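PDB 4IC4: oxysterol-binding protein homolog 3, which carries lipids in a hydrophobic pocket between membranes in phosphoinositide-coupled, non-vesicular transport and helps maintain sterol distribution within the yeast cell. Local coordinates for residues D229-L234 and F248-I253; F196-P201 and F221-S226; I34-A39 and K293-F298. All blocks are in the same frame, centred on the assembly; numbering follows the deposited sequence.

Interaction 1. Residues D229-L234 and F248-I253; sequences DKSHIL and FKVSII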
loop_
_atom_site.group_PDB
_atom_site.type_symbol
_atom_site.label_atom_id
_atom_site.label_comp_id
_atom_site.label_asym_id
_atom_site.label_seq_id
_atom_site.Cartn_x
_atom_site.Cartn_y
_atom_site.Cartn_z
ATOM N N ASP A 229 23.801 -10.214 3.209
ATOM C CA ASP A 229 22.761 -11.051 3.795
ATOM C C ASP A 229 21.576 -11.204 2.848
ATOM O O ASP A 229 21.263 -10.302 2.073
ATOM C CB ASP A 229 22.269 -10.437 5.109
ATOM C CG ASP A 229 23.371 -10.298 6.136
ATOM O OD1 ASP A 229 23.601 -11.256 6.906
ATOM O OD2 ASP A 229 24.012 -9.231 6.164
ATOM N N LYS A 230 20.923 -12.356 2.911
ATOM C CA LYS A 230 19.758 -12.606 2.081
ATOM C C LYS A 230 18.715 -13.350 2.895
ATOM O O LYS A 230 19.046 -14.184 3.738
ATOM C CB LYS A 230 20.128 -13.436 0.848
ATOM C CG LYS A 230 20.689 -14.811 1.164
ATOM C CD LYS A 230 20.819 -15.660 -0.093
ATOM C CE LYS A 230 19.455 -15.984 -0.682
ATOM N NZ LYS A 230 18.593 -16.710 0.295
ATOM N N SER A 231 17.451 -13.028 2.654
ATOM C CA SER A 231 16.356 -13.680 3.349
ATOM C C SER A 231 15.450 -14.276 2.283
ATOM O O SER A 231 15.077 -13.600 1.324
ATOM C CB SER A 231 15.581 -12.673 4.198
ATOM O OG SER A 231 14.544 -13.310 4.922
ATOM N N HIS A 232 15.108 -15.548 2.451
ATOM C CA HIS A 232 14.259 -16.251 1.503
ATOM C C HIS A 232 12.927 -16.596 2.157
ATOM O O HIS A 232 12.870 -17.394 3.092
ATOM C CB HIS A 232 14.981 -17.517 1.028
ATOM C CG HIS A 232 14.247 -18.277 -0.031
ATOM N ND1 HIS A 232 13.242 -19.175 0.259
ATOM C CD2 HIS A 232 14.370 -18.270 -1.378
ATOM C CE1 HIS A 232 12.779 -19.690 -0.866
ATOM N NE2 HIS A 232 13.446 -19.158 -1.874
ATOM N N ILE A 233 11.855 -15.981 1.664
ATOM C CA ILE A 233 10.519 -16.209 2.204
ATOM C C ILE A 233 9.722 -17.111 1.275
ATOM O O ILE A 233 9.532 -16.789 0.105
ATOM C CB ILE A 233 9.737 -14.880 2.371
ATOM C CG1 ILE A 233 10.477 -13.943 3.326
ATOM C CG2 ILE A 233 8.346 -15.158 2.911
ATOM C CD1 ILE A 233 11.656 -13.227 2.709
ATOM N N LEU A 234 9.262 -18.242 1.800
ATOM C CA LEU A 234 8.474 -19.179 1.009
ATOM C C LEU A 234 7.099 -19.375 1.631
ATOM O O LEU A 234 6.980 -19.697 2.811
ATOM C CB LEU A 234 9.192 -20.529 0.896
ATOM C CG LEU A 234 9.563 -21.272 2.181
ATOM C CD1 LEU A 234 9.972 -22.696 1.840
ATOM C CD2 LEU A 234 10.692 -20.548 2.896
ATOM N N PHE A 248 4.017 -19.553 6.323
ATOM C CA PHE A 248 5.203 -19.280 5.525
ATOM C C PHE A 248 6.454 -19.498 6.362
ATOM O O PHE A 248 6.396 -19.512 7.592
ATOM C CB PHE A 248 5.163 -17.846 4.989
ATOM C CG PHE A 248 5.298 -16.794 6.053
ATOM C CD1 PHE A 248 6.552 -16.388 6.495
ATOM C CD2 PHE A 248 4.168 -16.219 6.621
ATOM C CE1 PHE A 248 6.675 -15.421 7.492
ATOM C CE2 PHE A 248 4.280 -15.256 7.613
ATOM C CZ PHE A 248 5.535 -14.854 8.051
ATOM N N LYS A 249 7.580 -19.679 5.684
ATOM C CA LYS A 249 8.857 -19.902 6.343
ATOM C C LYS A 249 9.862 -18.893 5.809
ATOM O O LYS A 249 9.772 -18.461 4.659
ATOM C CB LYS A 249 9.362 -21.320 6.057
ATOM C CG LYS A 249 8.473 -22.435 6.590
ATOM C CD LYS A 249 8.456 -22.461 8.110
ATOM C CE LYS A 249 7.722 -23.692 8.628
ATOM N NZ LYS A 249 7.728 -23.767 10.113
ATOM N N VAL A 250 10.809 -18.506 6.652
ATOM C CA VAL A 250 11.837 -17.556 6.255
ATOM C C VAL A 250 13.204 -18.138 6.574
ATOM O O VAL A 250 13.458 -18.565 7.701
ATOM C CB VAL A 250 11.696 -16.215 7.005
ATOM C CG1 VAL A 250 12.722 -15.214 6.488
ATOM C CG2 VAL A 250 10.285 -15.671 6.842
ATOM N N SER A 251 14.076 -18.164 5.574
ATOM C CA SER A 251 15.426 -18.679 5.756
ATOM C C SER A 251 16.399 -17.515 5.628
ATOM O O SER A 251 16.504 -16.897 4.564
ATOM C CB SER A 251 15.737 -19.741 4.699
ATOM O OG SER A 251 14.835 -20.829 4.792
ATOM N N ILE A 252 17.093 -17.207 6.719
ATOM C CA ILE A 252 18.055 -16.114 6.738
ATOM C C ILE A 252 19.452 -16.653 6.464
ATOM O O ILE A 252 19.950 -17.504 7.198
ATOM C CB ILE A 252 18.062 -15.400 8.105
ATOM C CG1 ILE A 252 16.668 -14.845 8.414
ATOM C CG2 ILE A 252 19.094 -14.286 8.105
ATOM C CD1 ILE A 252 16.188 -13.798 7.433
ATOM N N ILE A 253 20.083 -16.149 5.409
ATOM C CA ILE A 253 21.415 -16.602 5.036
ATOM C C ILE A 253 22.432 -15.468 5.045
ATOM O O ILE A 253 22.484 -14.662 4.115
ATOM C CB ILE A 253 21.401 -17.238 3.627
ATOM C CG1 ILE A 253 20.373 -18.373 3.578
ATOM C CG2 ILE A 253 22.786 -17.764 3.278
ATOM C CD1 ILE A 253 20.673 -19.523 4.517
#
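Six backbone hydrogen bonds tie the antiparallel strands at K230–I253, H232–S251 and L234–K249, each pair bonded both ways. The bond from I253 N to K230 O is 2.8 Å long and runs nearly along the C=O axis, whereas K230 N sits well above the carbonyl plane of I253 O. At the non-hydrogen-bonded pairs S231–I252 and I233–V250 the chains draw together to 4.5 Å between their CA atoms, and CA-H...O contacts such as V250 CA to H232 O (3.3 Å) fill in. The two strands form a beta hairpin in the antiparallel beta barrel of the OSBP-related domain. The face bearing S231, I233, V250 and I252 is largely apolar and buried, S231, I233 and I252 meeting helix 94-104: I233 CG1 lies alongside V250 CG2 at 3.9 Å, and I252 CD1 presses on S231 CB at 3.5 Å, tighter than usual for two carbons. S231 OG, anti to its backbone N, is hydrogen-bonded to S99 OG of that helix. On the other face K230 takes the crowded chi1 position (61°), which lays CG against I253 CB at 3.5 Å. Charged ends find partners beyond the hairpin: D229 pairs with R260, and K249 with E276.

Interaction 2. Residues F196-P201 and F221-S226; sequences FEWTQP and FEVHSS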
loop_
_atom_site.group_PDB
_atom_site.type_symbol
_atom_site.label_atom_id
_atom_site.label_comp_id
_atom_site.label_asym_id
_atom_site.label_seq_id
_atom_site.Cartn_x
_atom_site.Cartn_y
_atom_site.Cartn_z
ATOM N N PHE A 196 18.517 -2.239 2.006
ATOM C CA PHE A 196 17.750 -3.471 1.867
ATOM C C PHE A 196 16.825 -3.261 0.680
ATOM O O PHE A 196 16.283 -2.174 0.494
ATOM C CB PHE A 196 16.920 -3.741 3.121
ATOM C CG PHE A 196 17.743 -3.973 4.352
ATOM C CD1 PHE A 196 18.133 -5.259 4.717
ATOM C CD2 PHE A 196 18.140 -2.900 5.138
ATOM C CE1 PHE A 196 18.911 -5.468 5.858
ATOM C CE2 PHE A 196 18.919 -3.098 6.280
ATOM C CZ PHE A 196 19.303 -4.384 6.638
ATOM N N GLU A 197 16.649 -4.298 -0.126
ATOM C CA GLU A 197 15.785 -4.209 -1.292
ATOM C C GLU A 197 14.954 -5.468 -1.460
ATOM O O GLU A 197 15.379 -6.565 -1.089
ATOM C CB GLU A 197 16.619 -3.990 -2.558
ATOM C CG GLU A 197 17.362 -2.669 -2.613
ATOM C CD GLU A 197 18.311 -2.590 -3.796
ATOM O OE1 GLU A 197 17.862 -2.824 -4.937
ATOM O OE2 GLU A 197 19.506 -2.292 -3.585
ATOM N N TRP A 198 13.754 -5.300 -2.003
ATOM C CA TRP A 198 12.877 -6.424 -2.261
ATOM C C TRP A 198 11.696 -5.988 -3.107
ATOM O O TRP A 198 11.368 -4.801 -3.174
ATOM C CB TRP A 198 12.390 -7.059 -0.944
ATOM C CG TRP A 198 11.364 -6.275 -0.169
ATOM C CD1 TRP A 198 10.004 -6.371 -0.275
ATOM C CD2 TRP A 198 11.618 -5.310 0.857
ATOM N NE1 TRP A 198 9.396 -5.526 0.626
ATOM C CE2 TRP A 198 10.365 -4.862 1.333
ATOM C CE3 TRP A 198 12.786 -4.777 1.421
ATOM C CZ2 TRP A 198 10.245 -3.906 2.349
ATOM C CZ3 TRP A 198 12.667 -3.825 2.434
ATOM C CH2 TRP A 198 11.403 -3.400 2.885
ATOM N N THR A 199 11.104 -6.957 -3.794
ATOM C CA THR A 199 9.916 -6.728 -4.606
ATOM C C THR A 199 8.816 -7.438 -3.828
ATOM O O THR A 199 9.015 -8.558 -3.358
ATOM C CB THR A 199 10.056 -7.366 -6.005
ATOM O OG1 THR A 199 11.044 -6.652 -6.754
ATOM C CG2 THR A 199 8.730 -7.320 -6.755
ATOM N N GLN A 200 7.666 -6.795 -3.660
ATOM C CA GLN A 200 6.591 -7.434 -2.916
ATOM C C GLN A 200 6.176 -8.743 -3.573
ATOM O O GLN A 200 6.156 -8.859 -4.796
ATOM C CB GLN A 200 5.396 -6.485 -2.775
ATOM C CG GLN A 200 5.638 -5.427 -1.708
ATOM C CD GLN A 200 4.415 -4.596 -1.381
ATOM O OE1 GLN A 200 4.396 -3.880 -0.377
ATOM N NE2 GLN A 200 3.394 -4.677 -2.224
ATOM N N PRO A 201 5.847 -9.754 -2.759
ATOM C CA PRO A 201 5.440 -11.058 -3.285
ATOM C C PRO A 201 4.150 -11.032 -4.089
ATOM O O PRO A 201 3.317 -10.140 -3.933
ATOM C CB PRO A 201 5.313 -11.909 -2.028
ATOM C CG PRO A 201 4.846 -10.921 -1.018
ATOM C CD PRO A 201 5.740 -9.728 -1.290
ATOM N N PHE A 221 9.891 -14.970 -2.389
ATOM C CA PHE A 221 10.560 -13.710 -2.690
ATOM C C PHE A 221 11.711 -13.535 -1.709
ATOM O O PHE A 221 11.732 -14.168 -0.649
ATOM C CB PHE A 221 9.576 -12.525 -2.638
ATOM C CG PHE A 221 9.323 -11.976 -1.263
ATOM C CD1 PHE A 221 9.976 -10.823 -0.832
ATOM C CD2 PHE A 221 8.396 -12.576 -0.419
ATOM C CE1 PHE A 221 9.704 -10.272 0.418
ATOM C CE2 PHE A 221 8.116 -12.035 0.836
ATOM C CZ PHE A 221 8.770 -10.881 1.257
ATOM N N GLU A 222 12.678 -12.701 -2.070
ATOM C CA GLU A 222 13.832 -12.496 -1.211
ATOM C C GLU A 222 14.102 -11.039 -0.872
ATOM O O GLU A 222 13.766 -10.128 -1.630
ATOM C CB GLU A 222 15.087 -13.095 -1.860
ATOM C CG GLU A 222 14.940 -14.545 -2.301
ATOM C CD GLU A 222 16.268 -15.180 -2.675
ATOM O OE1 GLU A 222 17.016 -14.577 -3.471
ATOM O OE2 GLU A 222 16.563 -16.288 -2.174
ATOM N N VAL A 223 14.708 -10.835 0.289
ATOM C CA VAL A 223 15.091 -9.512 0.744
ATOM C C VAL A 223 16.611 -9.552 0.728
ATOM O O VAL A 223 17.212 -10.494 1.242
ATOM C CB VAL A 223 14.610 -9.239 2.179
ATOM C CG1 VAL A 223 15.160 -7.905 2.666
ATOM C CG2 VAL A 223 13.091 -9.240 2.219
ATOM N N HIS A 224 17.230 -8.541 0.132
ATOM C CA HIS A 224 18.684 -8.498 0.041
ATOM C C HIS A 224 19.286 -7.277 0.713
ATOM O O HIS A 224 18.779 -6.164 0.581
ATOM C CB HIS A 224 19.109 -8.540 -1.428
ATOM C CG HIS A 224 18.779 -9.829 -2.113
ATOM N ND1 HIS A 224 19.458 -11.002 -1.859
ATOM C CD2 HIS A 224 17.825 -10.137 -3.023
ATOM C CE1 HIS A 224 18.936 -11.976 -2.583
ATOM N NE2 HIS A 224 17.944 -11.478 -3.298
ATOM N N SER A 225 20.379 -7.501 1.436
ATOM C CA SER A 225 21.081 -6.437 2.131
ATOM C C SER A 225 22.354 -6.077 1.383
ATOM O O SER A 225 22.987 -6.939 0.770
ATOM C CB SER A 225 21.452 -6.880 3.546
ATOM O OG SER A 225 22.440 -6.023 4.087
ATOM N N SER A 226 22.730 -4.805 1.439
ATOM C CA SER A 226 23.943 -4.352 0.775
ATOM C C SER A 226 25.172 -4.996 1.414
ATOM O O SER A 226 26.271 -4.926 0.864
ATOM C CB SER A 226 24.054 -2.825 0.854
ATOM O OG SER A 226 24.005 -2.367 2.196
HETATM O O HOH W 1 20.399 -4.005 -1.139
HETATM O O HOH W 2 12.430 -9.517 -3.906
#
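F221 and W198 both have CG in the crowded position between backbone N and carbonyl carbon (chi1 83° and 73°), and their side chains run side by side in the same direction. The rings are turned obliquely, planes at 47°, and meet where F221 CE1 comes 4.0 Å from W198 CD1. P201 closes over one face of the F221 ring: its CD stands 3.9 Å from the ring centroid, almost on the normal, a CH-pi contact, while P201 CB reaches F221 CD2 at 3.5 Å. An alanine in place of F221 would probably loosen this corner, since the surface that P201 and the indole lean on would be gone. V223, with CG1 anti to its backbone N, sets CG2 against W198 CB at 3.9 Å. This is an edge-to-edge join of antiparallel strands in the antiparallel beta barrel of the OSBP-related domain, with V98 of helix 94-104 touching both W198 and V223. Regular pairing is confined to one end, where E197 and H224 exchange in-plane backbone bonds, E197 N to H224 O being 2.9 Å. Farther along, a water takes over, accepting from T199 N and donating to E222 O at 2.7 Å. F196, with CG anti to its carbonyl carbon, brings CE1 to 3.7 Å from S225 CB. S225 OG, anti to the backbone N, is held by E194. E197 stretches beyond CG to a salt bridge with R186.

Interaction 3. Residues I34-A39 and K293-F298; sequences IPEAAA and KKKYGF
I34 drives its side chain into the 293-298 loop, with CG1 in the crowded position between backbone N and carbonyl carbon (chi1 53°) and CD1 extended beyond it. The I34 side chain crosses that of F298 at about a right angle, and its CD1 comes within 3.4 Å of F298 CD2. The same methyl lies in the plane of the Y296 ring, at its edge, 3.8 Å from CD2. K295 slides past I34 in the opposite direction, so that the aliphatic CD of the lysine rests 3.4 Å from I34 O. Its chain is extended until a final bend at chi4, and NZ is hydrogen-bonded to S290 O. A37 meets the other end of the tyrosine: its CB makes an off-centre CH-pi contact, 30° from the ring normal and 3.6 Å from Y296 CZ. The segment reverses in a type I' turn from K295 to F298, closed by F298 N bonding to K295 O, with Y296 and G297, both of positive phi, at its centre. E36 and K294 point the same way, side by side, with E36 OE1 3.2 Å from K294 CD. The direct polar link is A37 N to K294 O, 2.8 Å and nearly along the C=O axis. One water donates to both A37 O and K294 O; another accepts from A39 N and hydrogen-bonds to Y296 OH. The contact thus pins the segment leading to helix 44-50 onto the loop before helix 300-305, with the side chain of Y296 about 9 Å from that of K118, a phosphatidylinositol 4-phosphate-binding residue. E36 lies near both lysine ammonium groups without a salt bridge, so its charge would probably add only diffuse attraction, while apolar packing and the backbone bond define the fit.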
loop_
_atom_site.group_PDB
_atom_site.type_symbol
_atom_site.label_atom_id
_atom_site.label_comp_id
_atom_site.label_asym_id
_atom_site.label_seq_id
_atom_site.Cartn_x
_atom_site.Cartn_y
_atom_site.Cartn_z
ATOM N N ILE A 34 -14.703 3.538 10.826
ATOM C CA ILE A 34 -15.331 4.140 9.655
ATOM C C ILE A 34 -16.787 3.720 9.614
ATOM O O ILE A 34 -17.179 2.735 10.248
ATOM C CB ILE A 34 -14.704 3.673 8.318
ATOM C CG1 ILE A 34 -14.680 2.141 8.258
ATOM C CG2 ILE A 34 -13.337 4.295 8.134
ATOM C CD1 ILE A 34 -14.494 1.594 6.858
ATOM N N PRO A 35 -17.612 4.466 8.871
ATOM C CA PRO A 35 -19.030 4.110 8.776
ATOM C C PRO A 35 -19.150 2.767 8.060
ATOM O O PRO A 35 -18.293 2.407 7.252
ATOM C CB PRO A 35 -19.616 5.252 7.951
ATOM C CG PRO A 35 -18.736 6.415 8.308
ATOM C CD PRO A 35 -17.361 5.793 8.283
ATOM N N GLU A 36 -20.205 2.015 8.353
ATOM C CA GLU A 36 -20.391 0.732 7.700
ATOM C C GLU A 36 -20.582 0.951 6.204
ATOM O O GLU A 36 -21.048 2.012 5.783
ATOM C CB GLU A 36 -21.608 0.010 8.286
ATOM C CG GLU A 36 -21.406 -0.468 9.713
ATOM C CD GLU A 36 -22.676 -1.031 10.321
ATOM O OE1 GLU A 36 -23.307 -1.901 9.687
ATOM O OE2 GLU A 36 -23.040 -0.603 11.436
ATOM N N ALA A 37 -20.208 -0.045 5.404
ATOM C CA ALA A 37 -20.359 0.045 3.955
ATOM C C ALA A 37 -21.828 0.341 3.666
ATOM O O ALA A 37 -22.711 -0.239 4.291
ATOM C CB ALA A 37 -19.943 -1.266 3.305
ATOM N N ALA A 38 -22.083 1.243 2.725
ATOM C CA ALA A 38 -23.453 1.617 2.387
ATOM C C ALA A 38 -24.056 0.835 1.220
ATOM O O ALA A 38 -25.225 1.030 0.888
ATOM C CB ALA A 38 -23.518 3.108 2.095
ATOM N N ALA A 39 -23.272 -0.041 0.601
ATOM C CA ALA A 39 -23.773 -0.831 -0.523
ATOM C C ALA A 39 -23.193 -2.241 -0.553
ATOM O O ALA A 39 -22.123 -2.496 -0.001
ATOM C CB ALA A 39 -23.465 -0.119 -1.836
ATOM N N LYS A 293 -16.648 -7.076 9.178
ATOM C CA LYS A 293 -17.383 -7.628 8.049
ATOM C C LYS A 293 -18.253 -6.556 7.405
ATOM O O LYS A 293 -18.519 -6.596 6.204
ATOM C CB LYS A 293 -18.257 -8.799 8.505
ATOM C CG LYS A 293 -18.991 -9.489 7.372
ATOM C CD LYS A 293 -19.747 -10.715 7.860
ATOM C CE LYS A 293 -20.390 -11.456 6.699
ATOM N NZ LYS A 293 -21.073 -12.702 7.142
ATOM N N LYS A 294 -18.676 -5.589 8.212
ATOM C CA LYS A 294 -19.533 -4.514 7.731
ATOM C C LYS A 294 -18.740 -3.269 7.364
ATOM O O LYS A 294 -19.317 -2.267 6.944
ATOM C CB LYS A 294 -20.561 -4.151 8.801
ATOM C CG LYS A 294 -21.425 -5.320 9.253
ATOM C CD LYS A 294 -22.394 -4.894 10.340
ATOM C CE LYS A 294 -23.262 -6.057 10.785
ATOM N NZ LYS A 294 -24.038 -6.625 9.648
ATOM N N LYS A 295 -17.421 -3.337 7.521
ATOM C CA LYS A 295 -16.563 -2.197 7.229
ATOM C C LYS A 295 -15.359 -2.521 6.344
ATOM O O LYS A 295 -14.231 -2.113 6.640
ATOM C CB LYS A 295 -16.095 -1.565 8.541
ATOM C CG LYS A 295 -17.234 -1.123 9.450
ATOM C CD LYS A 295 -16.716 -0.586 10.776
ATOM C CE LYS A 295 -17.861 -0.301 11.736
ATOM N NZ LYS A 295 -18.670 -1.521 11.987
ATOM N N TYR A 296 -15.603 -3.267 5.269
ATOM C CA TYR A 296 -14.564 -3.615 4.301
ATOM C C TYR A 296 -13.389 -4.421 4.850
ATOM O O TYR A 296 -12.390 -4.599 4.156
ATOM C CB TYR A 296 -14.010 -2.335 3.662
ATOM C CG TYR A 296 -15.057 -1.434 3.047
ATOM C CD1 TYR A 296 -15.577 -1.705 1.782
ATOM C CD2 TYR A 296 -15.531 -0.319 3.733
ATOM C CE1 TYR A 296 -16.544 -0.888 1.211
ATOM C CE2 TYR A 296 -16.508 0.509 3.171
ATOM C CZ TYR A 296 -17.005 0.215 1.910
ATOM O OH TYR A 296 -17.960 1.020 1.338
ATOM N N GLY A 297 -13.498 -4.908 6.082
ATOM C CA GLY A 297 -12.402 -5.671 6.658
ATOM C C GLY A 297 -11.199 -4.800 6.981
ATOM O O GLY A 297 -10.086 -5.296 7.145
ATOM N N PHE A 298 -11.436 -3.497 7.080
ATOM C CA PHE A 298 -10.391 -2.512 7.377
ATOM C C PHE A 298 -9.682 -2.718 8.712
ATOM O O PHE A 298 -10.288 -3.172 9.686
ATOM C CB PHE A 298 -10.996 -1.104 7.445
ATOM C CG PHE A 298 -11.056 -0.372 6.131
ATOM C CD1 PHE A 298 -10.980 -1.039 4.911
ATOM C CD2 PHE A 298 -11.246 1.008 6.130
ATOM C CE1 PHE A 298 -11.098 -0.336 3.709
ATOM C CE2 PHE A 298 -11.364 1.713 4.941
ATOM C CZ PHE A 298 -11.290 1.043 3.731
HETATM O O HOH W 3 -22.363 -2.354 6.026
HETATM O O HOH W 4 -20.232 0.285 0.088
#

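In the fold
From the N terminus, residues 34-39 come first but find their partner, 293-298, only after 253 intervening residues, so interaction 3 closes a long loop that contains the other two contacts. Within it, interaction 2 pairs strand 195-199 with strand 214-225 and is complete before interaction 1 closes the hairpin of strands 230-235 and 247-253; the two follow in series without crossing. They touch directly, because strands 214-225 and 230-235 are adjacent, and together build neighbouring strands of the barrel wall. Interaction 3 joins loops about 16 Å from interaction 2 by nearest atoms, on the opposite side of the chain's centre.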